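Local atomic coordinates of 2S Albumin protein (Dolichos, PDB entry 6IX1), a protein that is of no settled function but, as a seed albumin of the hemopexin fold, may serve in storage and in binding small ligands or ions. Residues I4-R12 and I62-A73; F122-V130 and G139-Q147. All blocks are in the same frame, centred on the assembly; numbering follows the deposited sequence.

Overall arrangement
From the N terminus the chain first lays down strand 6-9, the innermost strand of the first blade of a four-bladed propeller. Once that blade is built, interaction 1 closes a loop of about fifty residues by bringing strand 64-67 of the second blade alongside it near the centre of the molecule. Interaction 2 follows later in the chain, neither nested in nor crossing the first, and closes a much shorter loop within the third blade, around the hairpin 129-134/137-142. The centres of the two contacts are about 13 Å apart, and their residues touch at the next blade boundary: Glu69 reaches Tyr143, Thr68 receives Arg123, and Phe66 packs on Val130.

Interaction 1: residues I4-R12 and I62-A73; sequences INAAFRSSR and IDCSFDTEASEA
Phe8 and Asp67 meet where strands 6-9 and 64-67 run side by side, parallel to within 4° and with axes 5.3 Å apart. No backbone hydrogen bond joins them, and side chains do the bridging. At the tightly packed end the methyl CB of Ala6 rests on the second strand, 3.6 Å from Cys64 N, with Ile62 CG2 as its apolar neighbour. Ser65 OG reaches across to give a weak hydrogen bond to Ala7 O and also lies at the edge of the Phe8 ring, in its plane. Ala73 CB sits over the middle of one face, 4.1 Å from the centroid of the Phe8 ring, a CH-pi contact, while Tyr17 stacks on Phe8 from within its own blade.

With Asp67 CG placed between its backbone N and carbonyl carbon (chi1 45°), the carboxylate turns to Arg9. Its OD1 takes the backbone N of Arg9 at 3.0 Å, from well above the carboxylate plane, and its OD2 forms a salt bridge with Arg9 NE at 3.3 Å, the hydrogen bonds from NE and NH2 being weak. The guanidinium and carboxylate planes stand 57° apart; a water accepting from Arg9 NH2 sits at the guanidinium edge, and NH1 turns to Ser177 O. Without this carboxylate, as with an alanine here, the backbone N of Arg9 is likely to lose its acceptor and the guanidinium one of its holds. Asp67 N, though buried, has no partner.

Toward solvent the contact thins out to Ser11, whose CB lies against Ala70 O and whose OG shares a hydrogen bond with Ser71 OG at 2.7 Å. Such side-by-side innermost strands of adjacent blades, lining the central axis, are typical of the four-bladed hemopexin-type beta-propeller.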
loop_
_atom_site.group_PDB
_atom_site.type_symbol
_atom_site.label_atom_id
_atom_site.label_comp_id
_atom_site.label_asym_id
_atom_site.label_seq_id
_atom_site.Cartn_x
_atom_site.Cartn_y
_atom_site.Cartn_z
ATOM N N ILE A 4 8.444 0.699 -6.716
ATOM C CA ILE A 4 7.233 0.039 -6.184
ATOM C C ILE A 4 6.021 0.953 -6.344
ATOM O O ILE A 4 6.070 2.100 -5.846
ATOM C CB ILE A 4 7.463 -0.480 -4.760
ATOM C CG1 ILE A 4 8.609 -1.503 -4.758
ATOM C CG2 ILE A 4 6.218 -1.065 -4.167
ATOM C CD1 ILE A 4 9.120 -1.928 -3.370
ATOM N N ASN A 5 4.968 0.499 -6.979
ATOM C CA ASN A 5 3.759 1.267 -7.192
ATOM C C ASN A 5 2.693 0.982 -6.158
ATOM O O ASN A 5 1.850 1.874 -5.975
ATOM C CB ASN A 5 3.154 1.018 -8.578
ATOM C CG ASN A 5 4.126 1.302 -9.660
ATOM O OD1 ASN A 5 4.679 0.428 -10.324
ATOM N ND2 ASN A 5 4.240 2.580 -9.958
ATOM N N ALA A 6 2.683 -0.129 -5.482
ATOM C CA ALA A 6 1.736 -0.405 -4.423
ATOM C C ALA A 6 2.230 -1.532 -3.548
ATOM O O ALA A 6 3.024 -2.373 -4.050
ATOM C CB ALA A 6 0.366 -0.721 -5.016
ATOM N N ALA A 7 1.711 -1.654 -2.359
ATOM C CA ALA A 7 2.014 -2.809 -1.510
ATOM C C ALA A 7 0.860 -3.102 -0.583
ATOM O O ALA A 7 0.048 -2.186 -0.250
ATOM C CB ALA A 7 3.265 -2.485 -0.721
ATOM N N PHE A 8 0.778 -4.316 -0.070
ATOM C CA PHE A 8 -0.098 -4.588 1.075
ATOM C C PHE A 8 0.434 -5.771 1.864
ATOM O O PHE A 8 1.182 -6.621 1.342
ATOM C CB PHE A 8 -1.565 -4.757 0.645
ATOM C CG PHE A 8 -1.941 -5.985 -0.142
ATOM C CD1 PHE A 8 -2.095 -7.221 0.490
ATOM C CD2 PHE A 8 -2.127 -5.863 -1.496
ATOM C CE1 PHE A 8 -2.467 -8.320 -0.261
ATOM C CE2 PHE A 8 -2.547 -6.984 -2.222
ATOM C CZ PHE A 8 -2.672 -8.212 -1.606
ATOM N N ARG A 9 0.065 -5.782 3.124
ATOM C CA ARG A 9 0.472 -6.785 4.101
ATOM C C ARG A 9 -0.438 -8.002 4.006
ATOM O O ARG A 9 -1.674 -7.894 4.074
ATOM C CB ARG A 9 0.355 -6.149 5.507
ATOM C CG ARG A 9 0.724 -7.091 6.618
ATOM C CD ARG A 9 0.531 -6.564 8.001
ATOM N NE ARG A 9 -0.840 -6.203 8.267
ATOM C CZ ARG A 9 -1.222 -5.582 9.401
ATOM N NH1 ARG A 9 -0.351 -5.166 10.270
ATOM N NH2 ARG A 9 -2.519 -5.267 9.532
ATOM N N SER A 10 0.163 -9.189 3.836
ATOM C CA SER A 10 -0.626 -10.407 3.738
ATOM C C SER A 10 -1.131 -10.805 5.127
ATOM O O SER A 10 -0.514 -10.560 6.149
ATOM C CB SER A 10 0.215 -11.536 3.199
ATOM O OG SER A 10 -0.564 -12.691 3.107
ATOM N N SER A 11 -2.241 -11.565 5.114
ATOM C CA SER A 11 -2.625 -12.379 6.284
ATOM C C SER A 11 -1.559 -13.416 6.701
ATOM O O SER A 11 -1.490 -13.754 7.868
ATOM C CB SER A 11 -3.944 -13.057 6.013
ATOM O OG SER A 11 -3.766 -13.933 4.910
ATOM N N ARG A 12 -0.689 -13.787 5.785
ATOM C CA ARG A 12 0.396 -14.741 6.110
ATOM C C ARG A 12 1.522 -14.021 6.776
ATOM O O ARG A 12 1.982 -12.952 6.221
ATOM C CB ARG A 12 0.832 -15.414 4.814
ATOM C CG ARG A 12 -0.227 -16.355 4.230
ATOM C CD ARG A 12 -0.486 -17.559 5.073
ATOM N NE ARG A 12 -1.529 -18.371 4.645
ATOM C CZ ARG A 12 -1.404 -19.432 3.841
ATOM N NH1 ARG A 12 -0.255 -19.675 3.254
ATOM N NH2 ARG A 12 -2.449 -20.205 3.616
ATOM N N ILE A 62 -1.925 -2.332 -10.682
ATOM C CA ILE A 62 -2.396 -1.829 -9.385
ATOM C C ILE A 62 -1.473 -0.692 -8.929
ATOM O O ILE A 62 -0.275 -0.879 -8.820
ATOM C CB ILE A 62 -2.453 -2.980 -8.377
ATOM C CG1 ILE A 62 -3.499 -4.001 -8.777
ATOM C CG2 ILE A 62 -2.653 -2.473 -6.963
ATOM C CD1 ILE A 62 -3.469 -5.298 -7.991
ATOM N N ASP A 63 -2.103 0.483 -8.722
ATOM C CA ASP A 63 -1.344 1.703 -8.367
ATOM C C ASP A 63 -1.572 2.147 -6.933
ATOM O O ASP A 63 -0.984 3.150 -6.491
ATOM C CB ASP A 63 -1.545 2.872 -9.332
ATOM C CG ASP A 63 -2.971 3.362 -9.428
ATOM O OD1 ASP A 63 -3.727 3.075 -8.469
ATOM O OD2 ASP A 63 -3.213 4.189 -10.317
ATOM N N CYS A 64 -2.344 1.388 -6.169
ATOM C CA CYS A 64 -2.555 1.587 -4.729
ATOM C C CYS A 64 -3.269 0.354 -4.193
ATOM O O CYS A 64 -3.989 -0.294 -4.945
ATOM C CB CYS A 64 -3.342 2.883 -4.467
ATOM S SG CYS A 64 -3.509 3.313 -2.711
ATOM N N SER A 65 -3.003 0.047 -2.949
ATOM C CA SER A 65 -3.654 -1.111 -2.317
ATOM C C SER A 65 -3.583 -0.988 -0.826
ATOM O O SER A 65 -2.674 -0.332 -0.366
ATOM C CB SER A 65 -3.015 -2.405 -2.726
ATOM O OG SER A 65 -1.597 -2.428 -2.542
ATOM N N PHE A 66 -4.482 -1.686 -0.125
ATOM C CA PHE A 66 -4.345 -1.889 1.315
ATOM C C PHE A 66 -5.079 -3.139 1.743
ATOM O O PHE A 66 -6.167 -3.391 1.298
ATOM C CB PHE A 66 -4.777 -0.665 2.124
ATOM C CG PHE A 66 -6.162 -0.146 1.878
ATOM C CD1 PHE A 66 -7.224 -0.678 2.623
ATOM C CD2 PHE A 66 -6.435 0.832 0.948
ATOM C CE1 PHE A 66 -8.509 -0.188 2.471
ATOM C CE2 PHE A 66 -7.751 1.296 0.771
ATOM C CZ PHE A 66 -8.757 0.847 1.571
ATOM N N ASP A 67 -4.468 -3.773 2.709
ATOM C CA ASP A 67 -5.124 -4.915 3.372
ATOM C C ASP A 67 -6.184 -4.382 4.365
ATOM O O ASP A 67 -5.998 -3.302 4.964
ATOM C CB ASP A 67 -4.114 -5.797 4.096
ATOM C CG ASP A 67 -3.089 -5.005 4.921
ATOM O OD1 ASP A 67 -2.265 -4.216 4.276
ATOM O OD2 ASP A 67 -3.096 -5.082 6.177
ATOM N N THR A 68 -7.236 -5.203 4.606
ATOM C CA THR A 68 -8.257 -4.805 5.581
ATOM C C THR A 68 -8.259 -5.791 6.744
ATOM O O THR A 68 -7.705 -5.467 7.814
ATOM C CB THR A 68 -9.628 -4.694 4.879
ATOM O OG1 THR A 68 -9.872 -5.911 4.203
ATOM C CG2 THR A 68 -9.653 -3.554 3.909
ATOM N N GLU A 69 -8.829 -6.959 6.479
ATOM C CA GLU A 69 -8.887 -8.037 7.476
ATOM C C GLU A 69 -8.779 -9.371 6.721
ATOM O O GLU A 69 -9.016 -9.445 5.539
ATOM C CB GLU A 69 -10.186 -7.909 8.314
ATOM C CG GLU A 69 -11.450 -8.025 7.463
ATOM C CD GLU A 69 -12.708 -7.775 8.262
ATOM O OE1 GLU A 69 -12.783 -6.733 8.912
ATOM O OE2 GLU A 69 -13.563 -8.671 8.302
ATOM N N ALA A 70 -8.611 -10.443 7.492
ATOM C CA ALA A 70 -8.604 -11.774 6.876
ATOM C C ALA A 70 -7.657 -11.760 5.667
ATOM O O ALA A 70 -6.585 -11.135 5.761
ATOM C CB ALA A 70 -10.003 -12.264 6.625
ATOM N N SER A 71 -8.056 -12.324 4.535
ATOM C CA SER A 71 -7.247 -12.256 3.314
ATOM C C SER A 71 -7.956 -11.357 2.285
ATOM O O SER A 71 -8.009 -11.642 1.109
ATOM C CB SER A 71 -6.976 -13.639 2.809
ATOM O OG SER A 71 -6.201 -14.376 3.744
ATOM N N GLU A 72 -8.397 -10.204 2.763
ATOM C CA GLU A 72 -9.070 -9.165 1.950
ATOM C C GLU A 72 -8.184 -7.922 1.779
ATOM O O GLU A 72 -7.438 -7.587 2.664
ATOM C CB GLU A 72 -10.414 -8.814 2.576
ATOM C CG GLU A 72 -11.351 -10.030 2.591
ATOM C CD GLU A 72 -12.662 -9.874 3.330
ATOM O OE1 GLU A 72 -12.790 -8.908 4.004
ATOM O OE2 GLU A 72 -13.431 -10.846 3.268
ATOM N N ALA A 73 -8.365 -7.282 0.630
ATOM C CA ALA A 73 -7.657 -6.040 0.340
ATOM C C ALA A 73 -8.465 -5.227 -0.669
ATOM O O ALA A 73 -9.122 -5.819 -1.484
ATOM C CB ALA A 73 -6.299 -6.334 -0.191
HETATM O O HOH W 1 -4.708 -6.206 7.762
HETATM O O HOH W 2 -2.908 -8.337 6.663
#

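Interaction 2: residues F122-V130 and G139-Q147. With SO4 (sulfate ion), chain E.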
loop_
_atom_site.group_PDB
_atom_site.type_symbol
_atom_site.label_atom_id
_atom_site.label_comp_id
_atom_site.label_asym_id
_atom_site.label_seq_id
_atom_site.Cartn_x
_atom_site.Cartn_y
_atom_site.Cartn_z
ATOM N N PHE A 122 -2.046 2.530 3.865
ATOM C CA PHE A 122 -1.581 1.415 4.697
ATOM C C PHE A 122 -2.525 1.254 5.840
ATOM O O PHE A 122 -3.195 2.238 6.219
ATOM C CB PHE A 122 -0.139 1.531 5.175
ATOM C CG PHE A 122 0.216 2.606 6.158
ATOM C CD1 PHE A 122 0.069 2.436 7.491
ATOM C CD2 PHE A 122 0.707 3.830 5.728
ATOM C CE1 PHE A 122 0.464 3.416 8.364
ATOM C CE2 PHE A 122 1.157 4.809 6.573
ATOM C CZ PHE A 122 0.959 4.596 7.903
ATOM N N ARG A 123 -2.606 0.066 6.386
ATOM C CA ARG A 123 -3.509 -0.275 7.478
ATOM C C ARG A 123 -3.016 0.229 8.815
ATOM O O ARG A 123 -1.870 -0.004 9.206
ATOM C CB ARG A 123 -3.629 -1.794 7.464
ATOM C CG ARG A 123 -4.594 -2.405 8.490
ATOM C CD ARG A 123 -6.020 -2.084 8.234
ATOM N NE ARG A 123 -6.907 -2.899 9.001
ATOM C CZ ARG A 123 -7.366 -2.662 10.245
ATOM N NH1 ARG A 123 -7.106 -1.493 10.827
ATOM N NH2 ARG A 123 -8.179 -3.473 10.863
ATOM N N SER A 124 -3.885 0.950 9.506
ATOM C CA SER A 124 -3.547 1.504 10.812
ATOM C C SER A 124 -3.687 0.426 11.872
ATOM O O SER A 124 -4.415 -0.582 11.740
ATOM C CB SER A 124 -4.448 2.686 11.118
ATOM O OG SER A 124 -4.141 3.294 12.364
ATOM N N THR A 125 -3.110 0.620 13.034
ATOM C CA THR A 125 -3.453 -0.127 14.213
ATOM C C THR A 125 -4.738 0.420 14.865
ATOM O O THR A 125 -5.205 -0.268 15.739
ATOM C CB THR A 125 -2.322 -0.014 15.236
ATOM O OG1 THR A 125 -2.077 1.367 15.469
ATOM C CG2 THR A 125 -1.025 -0.695 14.806
ATOM N N LYS A 126 -5.202 1.612 14.508
ATOM C CA LYS A 126 -6.404 2.221 15.177
ATOM C C LYS A 126 -7.678 1.639 14.492
ATOM O O LYS A 126 -8.005 2.030 13.357
ATOM C CB LYS A 126 -6.362 3.751 15.108
ATOM C CG LYS A 126 -7.444 4.465 15.925
ATOM C CD LYS A 126 -7.209 5.909 16.231
ATOM C CE LYS A 126 -7.169 6.833 14.987
ATOM N NZ LYS A 126 -7.020 8.308 15.279
ATOM N N GLY A 127 -8.433 0.837 15.220
ATOM C CA GLY A 127 -9.695 0.288 14.772
ATOM C C GLY A 127 -9.559 -0.349 13.407
ATOM O O GLY A 127 -8.648 -1.190 13.157
ATOM N N LYS A 128 -10.475 -0.003 12.481
ATOM C CA LYS A 128 -10.510 -0.417 11.068
ATOM C C LYS A 128 -9.988 0.709 10.152
ATOM O O LYS A 128 -10.351 0.737 9.010
ATOM C CB LYS A 128 -11.863 -0.955 10.668
ATOM C CG LYS A 128 -12.225 -2.128 11.576
ATOM C CD LYS A 128 -12.856 -3.323 11.029
ATOM C CE LYS A 128 -12.767 -4.477 12.022
ATOM N NZ LYS A 128 -13.179 -4.104 13.401
ATOM N N GLU A 129 -9.113 1.564 10.682
ATOM C CA GLU A 129 -8.650 2.678 9.890
ATOM C C GLU A 129 -7.517 2.294 8.931
ATOM O O GLU A 129 -6.717 1.391 9.181
ATOM C CB GLU A 129 -8.186 3.824 10.733
ATOM C CG GLU A 129 -9.371 4.515 11.393
ATOM C CD GLU A 129 -9.008 5.682 12.296
ATOM O OE1 GLU A 129 -7.905 6.231 12.063
ATOM O OE2 GLU A 129 -9.814 5.967 13.193
ATOM N N VAL A 130 -7.517 3.003 7.834
ATOM C CA VAL A 130 -6.546 2.931 6.742
ATOM C C VAL A 130 -6.127 4.338 6.391
ATOM O O VAL A 130 -7.001 5.226 6.161
ATOM C CB VAL A 130 -7.160 2.259 5.528
ATOM C CG1 VAL A 130 -6.202 2.263 4.376
ATOM C CG2 VAL A 130 -7.624 0.853 5.843
ATOM N N GLY A 139 -5.624 11.398 4.488
ATOM C CA GLY A 139 -6.705 11.174 5.415
ATOM C C GLY A 139 -6.794 9.782 5.863
ATOM O O GLY A 139 -5.832 8.975 5.637
ATOM N N ARG A 140 -7.826 9.450 6.587
ATOM C CA ARG A 140 -8.057 8.105 7.088
ATOM C C ARG A 140 -9.476 7.675 6.821
ATOM O O ARG A 140 -10.396 8.469 7.099
ATOM C CB ARG A 140 -7.853 8.035 8.590
ATOM C CG ARG A 140 -6.655 8.691 9.230
ATOM C CD ARG A 140 -7.138 9.280 10.509
ATOM N NE ARG A 140 -6.397 10.437 10.883
ATOM C CZ ARG A 140 -6.792 11.693 10.826
ATOM N NH1 ARG A 140 -5.991 12.563 11.373
ATOM N NH2 ARG A 140 -7.997 12.072 10.457
ATOM N N ILE A 141 -9.624 6.451 6.360
ATOM C CA ILE A 141 -10.956 5.849 6.197
ATOM C C ILE A 141 -11.066 4.662 7.142
ATOM O O ILE A 141 -10.121 3.905 7.256
ATOM C CB ILE A 141 -11.244 5.572 4.731
ATOM C CG1 ILE A 141 -12.718 5.310 4.469
ATOM C CG2 ILE A 141 -10.342 4.468 4.239
ATOM C CD1 ILE A 141 -13.145 5.699 3.114
ATOM N N ALA A 142 -12.235 4.481 7.710
ATOM C CA ALA A 142 -12.570 3.228 8.420
ATOM C C ALA A 142 -13.197 2.346 7.363
ATOM O O ALA A 142 -14.224 2.671 6.787
ATOM C CB ALA A 142 -13.526 3.510 9.556
ATOM N N TYR A 143 -12.558 1.219 7.004
ATOM C CA TYR A 143 -12.965 0.448 5.804
ATOM C C TYR A 143 -14.337 -0.178 5.976
ATOM O O TYR A 143 -14.950 -0.476 5.014
ATOM C CB TYR A 143 -11.906 -0.540 5.336
ATOM C CG TYR A 143 -11.664 -1.708 6.262
ATOM C CD1 TYR A 143 -12.564 -2.768 6.366
ATOM C CD2 TYR A 143 -10.571 -1.738 7.089
ATOM C CE1 TYR A 143 -12.377 -3.804 7.253
ATOM C CE2 TYR A 143 -10.335 -2.766 7.934
ATOM C CZ TYR A 143 -11.243 -3.814 8.039
ATOM O OH TYR A 143 -11.034 -4.829 8.906
ATOM N N ASP A 144 -14.709 -0.473 7.239
ATOM C CA ASP A 144 -15.940 -1.256 7.455
ATOM C C ASP A 144 -17.160 -0.375 7.428
ATOM O O ASP A 144 -18.119 -0.736 6.838
ATOM C CB ASP A 144 -15.852 -2.020 8.770
ATOM C CG ASP A 144 -15.608 -1.254 10.049
ATOM O OD1 ASP A 144 -15.174 -0.073 9.958
ATOM O OD2 ASP A 144 -15.830 -1.852 11.102
ATOM N N SER A 145 -17.100 0.789 8.021
ATOM C CA SER A 145 -18.206 1.770 7.927
ATOM C C SER A 145 -18.063 2.667 6.708
ATOM O O SER A 145 -19.075 3.306 6.351
ATOM C CB SER A 145 -18.185 2.696 9.089
ATOM O OG SER A 145 -16.957 3.431 9.144
ATOM N N LYS A 146 -16.925 2.664 6.061
ATOM C CA LYS A 146 -16.603 3.582 4.951
ATOM C C LYS A 146 -16.696 5.052 5.332
ATOM O O LYS A 146 -16.839 5.876 4.444
ATOM C CB LYS A 146 -17.356 3.199 3.677
ATOM C CG LYS A 146 -17.043 1.789 3.146
ATOM C CD LYS A 146 -17.862 1.526 1.920
ATOM C CE LYS A 146 -17.420 0.252 1.223
ATOM N NZ LYS A 146 -18.226 0.073 0.017
ATOM N N GLN A 147 -16.556 5.362 6.587
ATOM C CA GLN A 147 -16.510 6.744 7.072
ATOM C C GLN A 147 -15.119 7.310 6.886
ATOM O O GLN A 147 -14.211 6.638 7.183
ATOM C CB GLN A 147 -16.863 6.892 8.556
ATOM C CG GLN A 147 -18.324 6.543 8.883
ATOM C CD GLN A 147 -18.546 6.754 10.365
ATOM O OE1 GLN A 147 -18.092 7.760 10.913
ATOM N NE2 GLN A 147 -19.311 5.902 11.024
HETATM S S SO4 E . -3.164 10.043 12.670
HETATM O O1 SO4 E . -4.086 8.867 12.922
HETATM O O2 SO4 E . -1.941 9.240 12.611
HETATM O O3 SO4 E . -3.318 10.774 13.820
HETATM O O4 SO4 E . -3.630 10.643 11.481
#
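Lys128 lies obliquely over Tyr143, its CB above one ring face, 4.0 Å from the centroid, and its CD against the phenol oxygen. Tyr143 CG sits between its backbone N and carbonyl carbon (chi1 68°), which turns the ring back over Lys128 and toward Arg123. The ring then meets Arg123 nearly at a right angle, planes 71° apart: the ring edge at CE2 points onto a guanidinium face, 3.6 Å from Arg123 NE. The guanidinium is held in turn by its NH1, which donates to Gly127 O at 2.8 Å almost in its own plane, while Tyr143 OH bonds to Glu69 of the preceding blade.

On the adjacent strands Glu129 and Arg140 lie side by side, pointing the same way, OE1 packing on CD of the arginine. Arg140 NE continues to sulfate O4 at 2.8 Å and NH2 bonds to Val149 O; the sulfate, probably from the crystallisation liquor, is also held by Tyr131, Tyr138 and Gly199.

Val130 and Ile141 pair through two backbone hydrogen bonds, and Tyr143 N adds a third, to Lys128 O. With the type II' turn from Lys126 to Glu129 leading in, this is the antiparallel meander of a hemopexin-type propeller blade.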